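Local coordinates for periplasmic sugar-binding protein (Chloroflexus aurantiacus, PDB 4RXU) that binds beta-D-glucose between its two lobes and probably serves as the solute-binding component of an ABC-type sugar transporter, at residues A[142-146]-A[273-277]. Residues are numbered along the deposited sequence.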
loop_
_atom_site.group_PDB
_atom_site.type_symbol
_atom_site.label_atom_id
_atom_site.label_comp_id
_atom_site.label_asym_id
_atom_site.label_seq_id
_atom_site.Cartn_x
_atom_site.Cartn_y
_atom_site.Cartn_z
ATOM N N GLN A 142 -6.615 -5.312 7.924
ATOM C CA GLN A 142 -7.659 -4.311 7.774
ATOM C C GLN A 142 -9.034 -4.957 7.964
ATOM O O GLN A 142 -9.875 -4.490 8.743
ATOM C CB GLN A 142 -7.554 -3.634 6.412
ATOM C CG GLN A 142 -6.332 -2.761 6.265
ATOM C CD GLN A 142 -6.146 -2.252 4.879
ATOM O OE1 GLN A 142 -6.578 -2.876 3.923
ATOM N NE2 GLN A 142 -5.494 -1.114 4.753
ATOM N N ALA A 143 -9.273 -6.015 7.208
ATOM C CA ALA A 143 -10.563 -6.693 7.306
ATOM C C ALA A 143 -10.835 -7.291 8.689
ATOM O O ALA A 143 -11.962 -7.226 9.197
ATOM C CB ALA A 143 -10.668 -7.769 6.244
ATOM N N GLN A 144 -9.807 -7.887 9.277
ATOM C CA GLN A 144 -9.948 -8.537 10.573
ATOM C C GLN A 144 -10.360 -7.519 11.648
ATOM O O GLN A 144 -11.190 -7.818 12.492
ATOM C CB GLN A 144 -8.669 -9.291 10.955
ATOM C CG GLN A 144 -8.866 -10.219 12.138
ATOM C CD GLN A 144 -9.809 -11.352 11.799
ATOM O OE1 GLN A 144 -9.567 -12.103 10.856
ATOM N NE2 GLN A 144 -10.899 -11.462 12.544
ATOM N N TYR A 145 -9.824 -6.305 11.566
ATOM C CA TYR A 145 -10.212 -5.237 12.483
ATOM C C TYR A 145 -11.721 -4.971 12.378
ATOM O O TYR A 145 -12.422 -4.888 13.385
ATOM C CB TYR A 145 -9.412 -3.940 12.240
ATOM C CG TYR A 145 -9.839 -2.872 13.207
ATOM C CD1 TYR A 145 -10.937 -2.062 12.919
ATOM C CD2 TYR A 145 -9.193 -2.708 14.423
ATOM C CE1 TYR A 145 -11.382 -1.104 13.813
ATOM C CE2 TYR A 145 -9.619 -1.748 15.329
ATOM C CZ TYR A 145 -10.705 -0.956 15.017
ATOM O OH TYR A 145 -11.137 -0.021 15.908
ATOM N N LEU A 146 -12.233 -4.912 11.155
ATOM C CA LEU A 146 -13.644 -4.659 10.940
ATOM C C LEU A 146 -14.473 -5.799 11.519
ATOM O O LEU A 146 -15.452 -5.579 12.249
ATOM C CB LEU A 146 -13.953 -4.464 9.468
ATOM C CG LEU A 146 -13.297 -3.217 8.858
ATOM C CD1 LEU A 146 -13.568 -3.176 7.366
ATOM C CD2 LEU A 146 -13.734 -1.878 9.458
ATOM N N PHE A 273 -16.434 2.496 11.677
ATOM C CA PHE A 273 -15.135 1.867 11.845
ATOM C C PHE A 273 -14.426 1.938 10.506
ATOM O O PHE A 273 -15.001 1.570 9.485
ATOM C CB PHE A 273 -15.321 0.421 12.299
ATOM C CG PHE A 273 -15.962 0.300 13.644
ATOM C CD1 PHE A 273 -17.347 0.265 13.777
ATOM C CD2 PHE A 273 -15.179 0.243 14.777
ATOM C CE1 PHE A 273 -17.929 0.164 15.027
ATOM C CE2 PHE A 273 -15.756 0.144 16.025
ATOM C CZ PHE A 273 -17.131 0.108 16.147
ATOM N N VAL A 274 -13.209 2.468 10.474
ATOM C CA VAL A 274 -12.501 2.659 9.211
ATOM C C VAL A 274 -11.034 2.269 9.354
ATOM O O VAL A 274 -10.362 2.568 10.355
ATOM C CB VAL A 274 -12.595 4.106 8.663
ATOM C CG1 VAL A 274 -11.925 5.119 9.588
ATOM C CG2 VAL A 274 -12.040 4.167 7.247
ATOM N N THR A 275 -10.544 1.617 8.306
ATOM C CA THR A 275 -9.201 1.072 8.246
ATOM C C THR A 275 -8.266 2.020 7.516
ATOM O O THR A 275 -8.680 3.066 7.054
ATOM C CB THR A 275 -9.209 -0.306 7.553
ATOM O OG1 THR A 275 -9.629 -0.165 6.198
ATOM C CG2 THR A 275 -10.108 -1.250 8.273
ATOM N N GLY A 276 -6.991 1.647 7.451
ATOM C CA GLY A 276 -5.987 2.404 6.696
ATOM C C GLY A 276 -4.644 1.703 6.710
ATOM O O GLY A 276 -4.525 0.578 7.162
ATOM N N GLN A 277 -3.640 2.360 6.147
ATOM C CA GLN A 277 -2.266 1.898 6.255
ATOM C C GLN A 277 -1.306 3.025 5.914
ATOM O O GLN A 277 -1.684 3.960 5.221
ATOM C CB GLN A 277 -1.968 0.714 5.326
ATOM C CG GLN A 277 -1.911 1.071 3.854
ATOM C CD GLN A 277 -1.564 -0.129 3.004
ATOM O OE1 GLN A 277 -0.477 -0.700 3.123
ATOM N NE2 GLN A 277 -2.491 -0.529 2.152
#
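Gln142 and Thr275 are the centre of this contact, where helix 135-148 packs on the end of strand 269-274, an outermost strand of a four-stranded parallel sheet, and on the loop that follows it. Their CA atoms lie only 5.6 Å apart, a close spacing that a compact, beta-branched side chain such as threonine suits: its CG2 comes 3.3 Å from Gln142 O and 3.8 Å from Leu146 CG, fitting against one turn of the helix. The hydroxyl of Thr275 meanwhile bonds to the backbone O of Ala250. Gln142, long enough to reach past Thr275, extends along the loop and donates a nearly straight hydrogen bond from NE2 to Gly276 O (3.1 Å, 173°); the same amide also bonds to Pro251 O, so one side chain ties together two loops that follow neighbouring strands. Beyond Gly276, Gln277 accepts a hydrogen bond at OE1 from Lys298 of the sugar pocket and touches the bound glucose. At the other end, Phe273 supplies a broad apolar surface. Its CB lies 4.0 Å from Leu146 CD2, and its CD2 lies 4.1 Å from Tyr145 CE1, the rings meeting obliquely. The contact thus grades from apolar packing at Phe273 to amide hydrogen bonding at Gly276, with a helix packed on one face of the parallel sheet, as in the alpha/beta lobes of periplasmic binding proteins.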